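PDB 5H2D: KLLA0C04147p from Kluyveromyces lactis, which binds ergosterol in its OSBP-related domain, the part described here, and probably transfers sterols between membranes. Local coordinates for residues E78-A83 with P159-F164; D84-A89 with L100-F105; L185-I190 with E198-Y203. All blocks are in the same frame, centred on the assembly; numbering follows the deposited sequence.

Contact 1 of 3, residues E78-A83 with P159-F164; sequences EDLEYA and PKWDFF
Asp79 and Phe163 meet where the loop after helix 72-77 comes down on strand 161-173. Followed outward, the Asp79 side chain stays beside one corner of the ring: its CB lies 3.8 Å from Phe163 CE2, CG is only slightly farther off, and OD2 reaches the ring edge near its plane, 3.5 Å from Phe163 CE2, with Phe163 CZ next in line. The two side chains cross at about a right angle, and the carboxylate is turned 57° from the ring plane. An aromatic C-H edge next to a carboxylate oxygen may be mildly favourable electrostatically, but the main polar partner of OD2 is Lys205, which forms a salt bridge with it. Phe163 CG stands anti to the backbone N (chi1 -177°), and ring atoms CD2 and CE2 make the closest contacts with the loop.

Leu80 approaches the same ring with one methyl, CD2, 4.1 Å from Phe163 CD2; this methyl also comes within 4.3 Å of Trp161 CH2. A type I turn from Leu80 to Ala83, closed by the 3.1 Å bond from Ala83 N to Leu80 O, brings the second apolar group round to the strand. There Ala83 CB lies 3.8 Å from Trp161 CZ2, beside the benzo part of the indole, with Trp161 CH2 slightly farther off. Thr156 of strand 151-157 packs against Leu80, Trp161 and Phe163. All five touching residues are buried, and Asp79 also touches the bound ergosterol, placing this junction at the wall of the sterol pocket of the OSBP-related domain.

Contact 2 of 3, residues D84-A89 with L100-F105; sequences DLLNQA and LYVAIF
Leu86 sets one methyl squarely on the Phe105 ring: CD1 lies 3.8 Å from the ring centroid and only 8° off the normal, a CH-pi contact over the centre of one face. Its other methyl, CD2, sits farther back, 3.7 Å from Phe105 CG, so the branched end of Leu86 spans the ring from its root to CZ. Phe105 CG is anti to its backbone N and Leu86 CG anti to its own carbonyl carbon; with these placements the leucine CG comes close to both CG and CD1 of the phenylalanine, and the two side chains cross obliquely.

Leu85, one residue earlier, turns toward the partner helix and inserts beside the backbone. Its CD1 lies 3.7 Å from Phe105 CA and also approaches Ile104, while CD2 comes at a slant to the Tyr101 ring, nearest Tyr101 CD2 at 4.1 Å, the two side chains crossing at about a right angle. The segments belong to a pair of antiparallel helices, 84-90 and 95-108, whose axes here run at 172° and come within 8.5 Å; the chain turns back between them in a short connection. This helical pair lies beside the beta-strands of the sterol-binding domain: Leu86 also packs on Trp161 of strand 161-173, and Leu100 and Ile104 on Phe269 of strand 265-272.

Where the backbones come nearest, at Ala89 and Tyr101, the alanine methyl CB lies 3.8 Å from Tyr101 CB and also approaches Val102 CG2. Gln88 borders the tyrosine on the more exposed side. Its OE1 lies in the ring plane at the edge, 3.7 Å from Tyr101 CE2, with the amide turned 83° from the ring.

Contact 3 of 3, residues L185-I190 with E198-Y203; sequences LWYLTI and EELYTY
Trp186 and Tyr203 form the first of five antiparallel pairs in the beta hairpin of strands 178-190 and 199-203. Trp186 CB lies over one face of the Tyr203 ring, 4.1 Å from its centroid and offset toward the rim. The indole itself leads away, its five-membered ring inclined at 35° to the tyrosine. Tyr203 CG lies between its backbone N and carbonyl carbon (chi1 71°), and the ring beyond it comes nearer the partner strand, with CE1 its closest atom to Trp186 CB.

Leu188, Ile190, Glu199 and Tyr201 share this face of the sheet. Ile190 CG1 comes at a slant to the Tyr201 ring, 3.7 Å from Tyr201 CE1, and the isoleucine runs side by side with Glu199, both pointing the same way. Phe105 of helix 95-108 packs on Leu188.

The other face carries Tyr187, Thr189, Leu200 and Thr202. Tyr187 and Thr202 point the same way, and the threonine methyl CG2 makes an off-centre CH-pi contact with the ring; Leu200 CD1 reaches the edge of that ring, 3.9 Å from Tyr187 CD2. At the hairpin end, Thr189 CG2 lies 3.4 Å from Glu198 CG, while the Glu198 carboxylate turns to Arg191 in a salt bridge.

Three hydrogen-bonded pairs hold the backbones in register. The central one is nearly straight: Leu188 N to Tyr201 O spans 2.8 Å, and the reciprocal bond is about as short. Glu199 OE1, already in a salt bridge with Arg98, receives the hydroxyl hydrogen bond of Tyr201 OH at 2.7 Å, from above the carboxylate plane.

In the fold
From the N terminus, the chain leaves helix 72-77 through 78-83 and runs straight into helix 84-90; contact 2 closes the short loop back to helix 95-108. This lies nested inside the much longer loop that contact 1 closes when strand 161-173 arrives. Contact 3 follows in series, a local hairpin between strands 178-190 and 199-203. Strands 161-173 and 178-190 are sheet neighbours, with Asp162 and Phe164 hydrogen-bonded through their backbones to Thr189 and Tyr187. The helical pair bridges the other two contacts: Leu86 packs on Leu188 and Val102 on Tyr201, Asn87 touches Lys160 and Trp161, and Phe105 reaches the backbone O of Asp79.

Contact 1 of 3, residues E78-A83 with P159-F164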
loop_
_atom_site.group_PDB
_atom_site.type_symbol
_atom_site.label_atom_id
_atom_site.label_comp_id
_atom_site.label_asym_id
_atom_site.label_seq_id
_atom_site.Cartn_x
_atom_site.Cartn_y
_atom_site.Cartn_z
ATOM N N GLU A 78 -0.108 -0.982 -3.742
ATOM C CA GLU A 78 0.338 0.208 -4.451
ATOM C C GLU A 78 1.353 1.025 -3.651
ATOM O O GLU A 78 1.940 1.958 -4.210
ATOM C CB GLU A 78 -0.879 1.060 -4.851
ATOM C CG GLU A 78 -1.769 0.332 -5.878
ATOM C CD GLU A 78 -2.933 1.166 -6.414
ATOM O OE1 GLU A 78 -2.709 2.286 -6.931
ATOM O OE2 GLU A 78 -4.085 0.681 -6.354
ATOM N N ASP A 79 1.582 0.690 -2.373
ATOM C CA ASP A 79 2.727 1.238 -1.644
ATOM C C ASP A 79 4.020 1.013 -2.409
ATOM O O ASP A 79 4.985 1.776 -2.253
ATOM C CB ASP A 79 2.913 0.573 -0.274
ATOM C CG ASP A 79 1.894 0.976 0.765
ATOM O OD1 ASP A 79 1.153 1.973 0.587
ATOM O OD2 ASP A 79 1.856 0.247 1.791
ATOM N N LEU A 80 4.061 -0.035 -3.221
ATOM C CA LEU A 80 5.299 -0.486 -3.847
ATOM C C LEU A 80 5.547 0.114 -5.220
ATOM O O LEU A 80 6.542 -0.254 -5.860
ATOM C CB LEU A 80 5.280 -2.014 -3.961
ATOM C CG LEU A 80 5.105 -2.727 -2.622
ATOM C CD1 LEU A 80 5.150 -4.229 -2.825
ATOM C CD2 LEU A 80 6.180 -2.261 -1.633
ATOM N N GLU A 81 4.681 1.016 -5.701
ATOM C CA GLU A 81 4.801 1.477 -7.082
ATOM C C GLU A 81 6.186 2.051 -7.361
ATOM O O GLU A 81 6.754 1.819 -8.435
ATOM C CB GLU A 81 3.728 2.522 -7.401
ATOM C CG GLU A 81 3.806 3.018 -8.832
ATOM C CD GLU A 81 2.631 3.921 -9.222
ATOM O OE1 GLU A 81 1.699 4.104 -8.407
ATOM O OE2 GLU A 81 2.638 4.460 -10.346
ATOM N N TYR A 82 6.743 2.799 -6.414
ATOM C CA TYR A 82 8.049 3.437 -6.591
ATOM C C TYR A 82 9.093 2.838 -5.652
ATOM O O TYR A 82 9.925 3.549 -5.089
ATOM C CB TYR A 82 7.932 4.945 -6.383
ATOM C CG TYR A 82 6.904 5.588 -7.299
ATOM C CD1 TYR A 82 7.252 6.021 -8.578
ATOM C CD2 TYR A 82 5.584 5.764 -6.889
ATOM C CE1 TYR A 82 6.323 6.611 -9.430
ATOM C CE2 TYR A 82 4.649 6.361 -7.727
ATOM C CZ TYR A 82 5.011 6.768 -8.997
ATOM O OH TYR A 82 4.069 7.355 -9.815
ATOM N N ALA A 83 9.047 1.520 -5.467
ATOM C CA ALA A 83 9.950 0.831 -4.557
ATOM C C ALA A 83 11.417 0.923 -4.978
ATOM O O ALA A 83 12.283 0.627 -4.147
ATOM C CB ALA A 83 9.537 -0.638 -4.429
ATOM N N PRO A 159 16.048 -8.275 -1.647
ATOM C CA PRO A 159 17.417 -8.468 -1.143
ATOM C C PRO A 159 17.901 -7.343 -0.236
ATOM O O PRO A 159 18.573 -7.614 0.767
ATOM C CB PRO A 159 18.251 -8.576 -2.424
ATOM C CG PRO A 159 17.327 -9.177 -3.414
ATOM C CD PRO A 159 15.967 -8.526 -3.101
ATOM N N LYS A 160 17.545 -6.088 -0.525
ATOM C CA LYS A 160 18.083 -4.957 0.220
ATOM C C LYS A 160 17.101 -4.344 1.213
ATOM O O LYS A 160 17.491 -3.456 1.974
ATOM C CB LYS A 160 18.560 -3.868 -0.745
ATOM C CG LYS A 160 19.595 -4.347 -1.759
ATOM C CD LYS A 160 20.218 -3.176 -2.511
ATOM C CE LYS A 160 21.232 -3.675 -3.536
ATOM N NZ LYS A 160 22.441 -2.809 -3.584
ATOM N N TRP A 161 15.842 -4.782 1.233
ATOM C CA TRP A 161 14.868 -4.142 2.110
ATOM C C TRP A 161 13.666 -5.061 2.295
ATOM O O TRP A 161 13.339 -5.861 1.415
ATOM C CB TRP A 161 14.398 -2.784 1.559
ATOM C CG TRP A 161 13.891 -2.843 0.134
ATOM C CD1 TRP A 161 14.610 -2.606 -1.002
ATOM C CD2 TRP A 161 12.556 -3.154 -0.299
ATOM N NE1 TRP A 161 13.816 -2.753 -2.115
ATOM C CE2 TRP A 161 12.549 -3.092 -1.711
ATOM C CE3 TRP A 161 11.373 -3.477 0.368
ATOM C CZ2 TRP A 161 11.400 -3.344 -2.466
ATOM C CZ3 TRP A 161 10.230 -3.726 -0.385
ATOM C CH2 TRP A 161 10.255 -3.667 -1.786
ATOM N N ASP A 162 13.033 -4.941 3.457
ATOM C CA ASP A 162 11.739 -5.552 3.730
ATOM C C ASP A 162 10.751 -4.448 4.075
ATOM O O ASP A 162 11.135 -3.337 4.454
ATOM C CB ASP A 162 11.808 -6.549 4.892
ATOM C CG ASP A 162 12.872 -7.604 4.695
ATOM O OD1 ASP A 162 13.023 -8.108 3.561
ATOM O OD2 ASP A 162 13.573 -7.900 5.691
ATOM N N PHE A 163 9.461 -4.759 3.955
ATOM C CA PHE A 163 8.414 -3.781 4.247
ATOM C C PHE A 163 7.172 -4.544 4.674
ATOM O O PHE A 163 6.629 -5.324 3.888
ATOM C CB PHE A 163 8.111 -2.904 3.027
ATOM C CG PHE A 163 7.089 -1.819 3.278
ATOM C CD1 PHE A 163 7.187 -0.977 4.385
ATOM C CD2 PHE A 163 6.069 -1.590 2.363
ATOM C CE1 PHE A 163 6.252 0.049 4.593
ATOM C CE2 PHE A 163 5.152 -0.570 2.567
ATOM C CZ PHE A 163 5.239 0.242 3.683
ATOM N N PHE A 164 6.698 -4.306 5.892
ATOM C CA PHE A 164 5.505 -5.007 6.346
ATOM C C PHE A 164 4.725 -4.121 7.301
ATOM O O PHE A 164 5.257 -3.174 7.886
ATOM C CB PHE A 164 5.846 -6.360 7.002
ATOM C CG PHE A 164 6.653 -6.260 8.286
ATOM C CD1 PHE A 164 6.017 -6.106 9.511
ATOM C CD2 PHE A 164 8.037 -6.395 8.265
ATOM C CE1 PHE A 164 6.760 -6.048 10.702
ATOM C CE2 PHE A 164 8.779 -6.341 9.459
ATOM C CZ PHE A 164 8.133 -6.172 10.657
#

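Contact 2 of 3, residues D84-A89 with L100-F105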
loop_
_atom_site.group_PDB
_atom_site.type_symbol
_atom_site.label_atom_id
_atom_site.label_comp_id
_atom_site.label_asym_id
_atom_site.label_seq_id
_atom_site.Cartn_x
_atom_site.Cartn_y
_atom_site.Cartn_z
ATOM N N ASP A 84 11.712 1.314 -6.226
ATOM C CA ASP A 84 13.100 1.589 -6.610
ATOM C C ASP A 84 13.757 2.551 -5.632
ATOM O O ASP A 84 14.979 2.500 -5.429
ATOM C CB ASP A 84 13.165 2.174 -8.028
ATOM C CG ASP A 84 12.967 1.122 -9.119
ATOM O OD1 ASP A 84 12.916 -0.077 -8.793
ATOM O OD2 ASP A 84 12.869 1.497 -10.312
ATOM N N LEU A 85 12.969 3.448 -5.030
ATOM C CA LEU A 85 13.518 4.400 -4.065
ATOM C C LEU A 85 14.205 3.697 -2.908
ATOM O O LEU A 85 15.134 4.257 -2.308
ATOM C CB LEU A 85 12.416 5.321 -3.531
ATOM C CG LEU A 85 11.891 6.333 -4.541
ATOM C CD1 LEU A 85 10.596 6.970 -4.063
ATOM C CD2 LEU A 85 12.939 7.403 -4.799
ATOM N N LEU A 86 13.754 2.487 -2.565
ATOM C CA LEU A 86 14.309 1.790 -1.416
ATOM C C LEU A 86 15.656 1.157 -1.737
ATOM O O LEU A 86 16.512 1.069 -0.851
ATOM C CB LEU A 86 13.310 0.748 -0.909
ATOM C CG LEU A 86 12.003 1.370 -0.407
ATOM C CD1 LEU A 86 11.116 0.264 0.122
ATOM C CD2 LEU A 86 12.278 2.404 0.666
ATOM N N ASN A 87 15.861 0.722 -2.984
ATOM C CA ASN A 87 17.185 0.261 -3.394
ATOM C C ASN A 87 18.149 1.427 -3.499
ATOM O O ASN A 87 19.324 1.303 -3.129
ATOM C CB ASN A 87 17.094 -0.480 -4.718
ATOM C CG ASN A 87 16.394 -1.791 -4.571
ATOM O OD1 ASN A 87 16.610 -2.504 -3.585
ATOM N ND2 ASN A 87 15.524 -2.115 -5.523
ATOM N N GLN A 88 17.676 2.566 -4.006
ATOM C CA GLN A 88 18.489 3.774 -3.947
ATOM C C GLN A 88 18.876 4.081 -2.507
ATOM O O GLN A 88 20.046 4.338 -2.206
ATOM C CB GLN A 88 17.738 4.950 -4.571
ATOM C CG GLN A 88 17.537 4.849 -6.069
ATOM C CD GLN A 88 17.007 6.139 -6.647
ATOM O OE1 GLN A 88 15.948 6.610 -6.254
ATOM N NE2 GLN A 88 17.760 6.736 -7.566
ATOM N N ALA A 89 17.907 4.035 -1.591
ATOM C CA ALA A 89 18.194 4.291 -0.184
ATOM C C ALA A 89 19.299 3.371 0.329
ATOM O O ALA A 89 20.229 3.816 1.012
ATOM C CB ALA A 89 16.922 4.120 0.652
ATOM N N LEU A 100 16.154 10.072 4.074
ATOM C CA LEU A 100 15.502 10.957 3.113
ATOM C C LEU A 100 14.768 10.156 2.044
ATOM O O LEU A 100 13.607 10.446 1.708
ATOM C CB LEU A 100 16.533 11.885 2.467
ATOM C CG LEU A 100 16.026 12.776 1.324
ATOM C CD1 LEU A 100 15.007 13.797 1.838
ATOM C CD2 LEU A 100 17.183 13.456 0.613
ATOM N N TYR A 101 15.437 9.150 1.487
ATOM C CA TYR A 101 14.819 8.372 0.421
ATOM C C TYR A 101 13.729 7.444 0.955
ATOM O O TYR A 101 12.720 7.237 0.271
ATOM C CB TYR A 101 15.899 7.621 -0.360
ATOM C CG TYR A 101 16.542 8.505 -1.416
ATOM C CD1 TYR A 101 17.294 9.619 -1.051
ATOM C CD2 TYR A 101 16.392 8.234 -2.766
ATOM C CE1 TYR A 101 17.864 10.440 -2.005
ATOM C CE2 TYR A 101 16.958 9.049 -3.729
ATOM C CZ TYR A 101 17.703 10.148 -3.338
ATOM O OH TYR A 101 18.289 10.974 -4.276
ATOM N N VAL A 102 13.894 6.900 2.167
ATOM C CA VAL A 102 12.795 6.171 2.808
ATOM C C VAL A 102 11.577 7.075 2.939
ATOM O O VAL A 102 10.446 6.682 2.608
ATOM C CB VAL A 102 13.232 5.610 4.177
ATOM C CG1 VAL A 102 12.014 5.180 5.004
ATOM C CG2 VAL A 102 14.179 4.433 4.001
ATOM N N ALA A 103 11.787 8.305 3.421
ATOM C CA ALA A 103 10.681 9.238 3.608
ATOM C C ALA A 103 9.984 9.529 2.292
ATOM O O ALA A 103 8.751 9.548 2.217
ATOM C CB ALA A 103 11.186 10.541 4.225
ATOM N N ILE A 104 10.763 9.810 1.250
ATOM C CA ILE A 104 10.120 10.128 -0.016
ATOM C C ILE A 104 9.421 8.894 -0.576
ATOM O O ILE A 104 8.342 9.009 -1.166
ATOM C CB ILE A 104 11.136 10.764 -0.978
ATOM C CG1 ILE A 104 11.515 12.141 -0.420
ATOM C CG2 ILE A 104 10.543 10.904 -2.374
ATOM C CD1 ILE A 104 12.715 12.797 -1.069
ATOM N N PHE A 105 9.960 7.693 -0.329
ATOM C CA PHE A 105 9.186 6.489 -0.638
ATOM C C PHE A 105 7.811 6.507 0.035
ATOM O O PHE A 105 6.805 6.138 -0.589
ATOM C CB PHE A 105 9.950 5.230 -0.228
ATOM C CG PHE A 105 9.102 3.984 -0.258
ATOM C CD1 PHE A 105 8.816 3.354 -1.460
ATOM C CD2 PHE A 105 8.584 3.453 0.916
ATOM C CE1 PHE A 105 8.011 2.205 -1.487
ATOM C CE2 PHE A 105 7.803 2.308 0.900
ATOM C CZ PHE A 105 7.513 1.682 -0.301
#

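Contact 3 of 3, residues L185-I190 with E198-Y203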
loop_
_atom_site.group_PDB
_atom_site.type_symbol
_atom_site.label_atom_id
_atom_site.label_comp_id
_atom_site.label_asym_id
_atom_site.label_seq_id
_atom_site.Cartn_x
_atom_site.Cartn_y
_atom_site.Cartn_z
ATOM N N LEU A 185 0.824 0.263 12.320
ATOM C CA LEU A 185 2.221 0.652 12.212
ATOM C C LEU A 185 2.888 -0.066 11.041
ATOM O O LEU A 185 2.618 -1.244 10.778
ATOM C CB LEU A 185 2.961 0.331 13.512
ATOM C CG LEU A 185 4.372 0.871 13.709
ATOM C CD1 LEU A 185 4.380 2.395 13.669
ATOM C CD2 LEU A 185 4.929 0.355 15.034
ATOM N N TRP A 186 3.755 0.654 10.341
ATOM C CA TRP A 186 4.485 0.129 9.192
ATOM C C TRP A 186 5.974 0.023 9.506
ATOM O O TRP A 186 6.544 0.889 10.179
ATOM C CB TRP A 186 4.230 1.017 7.971
ATOM C CG TRP A 186 2.783 0.899 7.630
ATOM C CD1 TRP A 186 1.764 1.658 8.124
ATOM C CD2 TRP A 186 2.178 -0.110 6.814
ATOM N NE1 TRP A 186 0.567 1.213 7.631
ATOM C CE2 TRP A 186 0.794 0.125 6.825
ATOM C CE3 TRP A 186 2.681 -1.165 6.045
ATOM C CZ2 TRP A 186 -0.100 -0.666 6.110
ATOM C CZ3 TRP A 186 1.787 -1.955 5.338
ATOM C CH2 TRP A 186 0.415 -1.693 5.365
ATOM N N TYR A 187 6.592 -1.054 9.026
ATOM C CA TYR A 187 7.961 -1.426 9.370
ATOM C C TYR A 187 8.759 -1.545 8.090
ATOM O O TYR A 187 8.437 -2.379 7.235
ATOM C CB TYR A 187 7.999 -2.768 10.100
ATOM C CG TYR A 187 7.368 -2.828 11.468
ATOM C CD1 TYR A 187 5.982 -2.814 11.627
ATOM C CD2 TYR A 187 8.157 -2.958 12.612
ATOM C CE1 TYR A 187 5.399 -2.890 12.887
ATOM C CE2 TYR A 187 7.582 -3.034 13.879
ATOM C CZ TYR A 187 6.205 -3.008 14.012
ATOM O OH TYR A 187 5.628 -3.095 15.266
ATOM N N LEU A 188 9.830 -0.769 7.969
ATOM C CA LEU A 188 10.636 -0.775 6.759
ATOM C C LEU A 188 12.077 -1.051 7.163
ATOM O O LEU A 188 12.664 -0.281 7.929
ATOM C CB LEU A 188 10.491 0.549 6.005
ATOM C CG LEU A 188 10.800 0.498 4.508
ATOM C CD1 LEU A 188 10.097 1.630 3.771
ATOM C CD2 LEU A 188 12.305 0.573 4.279
ATOM N N THR A 189 12.609 -2.183 6.705
ATOM C CA THR A 189 13.948 -2.634 7.056
ATOM C C THR A 189 14.866 -2.409 5.866
ATOM O O THR A 189 14.541 -2.810 4.746
ATOM C CB THR A 189 13.946 -4.117 7.439
ATOM O OG1 THR A 189 13.105 -4.323 8.577
ATOM C CG2 THR A 189 15.366 -4.585 7.771
ATOM N N ILE A 190 16.015 -1.771 6.104
ATOM C CA ILE A 190 17.011 -1.555 5.061
ATOM C C ILE A 190 18.255 -2.349 5.430
ATOM O O ILE A 190 18.679 -2.328 6.588
ATOM C CB ILE A 190 17.361 -0.068 4.881
ATOM C CG1 ILE A 190 16.161 0.730 4.354
ATOM C CG2 ILE A 190 18.557 0.067 3.933
ATOM C CD1 ILE A 190 15.843 0.477 2.890
ATOM N N GLU A 198 21.857 -3.930 9.434
ATOM C CA GLU A 198 20.429 -3.917 9.127
ATOM C C GLU A 198 19.706 -2.985 10.090
ATOM O O GLU A 198 19.941 -3.018 11.302
ATOM C CB GLU A 198 19.873 -5.339 9.220
ATOM C CG GLU A 198 18.412 -5.488 8.834
ATOM C CD GLU A 198 17.975 -6.943 8.813
ATOM O OE1 GLU A 198 18.043 -7.571 7.738
ATOM O OE2 GLU A 198 17.578 -7.467 9.875
ATOM N N GLU A 199 18.833 -2.130 9.549
ATOM C CA GLU A 199 18.195 -1.079 10.331
ATOM C C GLU A 199 16.689 -1.072 10.089
ATOM O O GLU A 199 16.219 -1.432 9.008
ATOM C CB GLU A 199 18.783 0.303 9.991
ATOM C CG GLU A 199 18.616 0.680 8.535
ATOM C CD GLU A 199 19.382 1.920 8.153
ATOM O OE1 GLU A 199 19.205 2.391 7.010
ATOM O OE2 GLU A 199 20.176 2.404 8.991
ATOM N N LEU A 200 15.946 -0.644 11.105
ATOM C CA LEU A 200 14.486 -0.644 11.083
ATOM C C LEU A 200 13.946 0.775 11.156
ATOM O O LEU A 200 14.249 1.508 12.101
ATOM C CB LEU A 200 13.921 -1.449 12.252
ATOM C CG LEU A 200 12.402 -1.373 12.434
ATOM C CD1 LEU A 200 11.702 -2.027 11.243
ATOM C CD2 LEU A 200 11.974 -2.028 13.743
ATOM N N TYR A 201 13.101 1.138 10.188
ATOM C CA TYR A 201 12.324 2.368 10.223
ATOM C C TYR A 201 10.868 2.024 10.515
ATOM O O TYR A 201 10.359 1.017 10.017
ATOM C CB TYR A 201 12.411 3.107 8.886
ATOM C CG TYR A 201 13.808 3.478 8.428
ATOM C CD1 TYR A 201 14.623 2.564 7.758
ATOM C CD2 TYR A 201 14.293 4.761 8.629
ATOM C CE1 TYR A 201 15.891 2.925 7.327
ATOM C CE2 TYR A 201 15.556 5.124 8.213
ATOM C CZ TYR A 201 16.349 4.208 7.560
ATOM O OH TYR A 201 17.614 4.585 7.137
ATOM N N THR A 202 10.192 2.841 11.321
ATOM C CA THR A 202 8.752 2.673 11.512
ATOM C C THR A 202 8.030 4.009 11.377
ATOM O O THR A 202 8.603 5.075 11.638
ATOM C CB THR A 202 8.401 2.046 12.877
ATOM O OG1 THR A 202 8.903 2.875 13.933
ATOM C CG2 THR A 202 8.990 0.647 13.014
ATOM N N TYR A 203 6.760 3.941 10.971
ATOM C CA TYR A 203 5.923 5.128 10.787
ATOM C C TYR A 203 4.478 4.692 10.608
ATOM O O TYR A 203 4.185 3.509 10.408
ATOM C CB TYR A 203 6.377 5.954 9.585
ATOM C CG TYR A 203 6.076 5.301 8.264
ATOM C CD1 TYR A 203 6.863 4.266 7.778
ATOM C CD2 TYR A 203 4.990 5.726 7.507
ATOM C CE1 TYR A 203 6.567 3.666 6.547
ATOM C CE2 TYR A 203 4.692 5.148 6.305
ATOM C CZ TYR A 203 5.469 4.125 5.831
ATOM O OH TYR A 203 5.133 3.583 4.611
#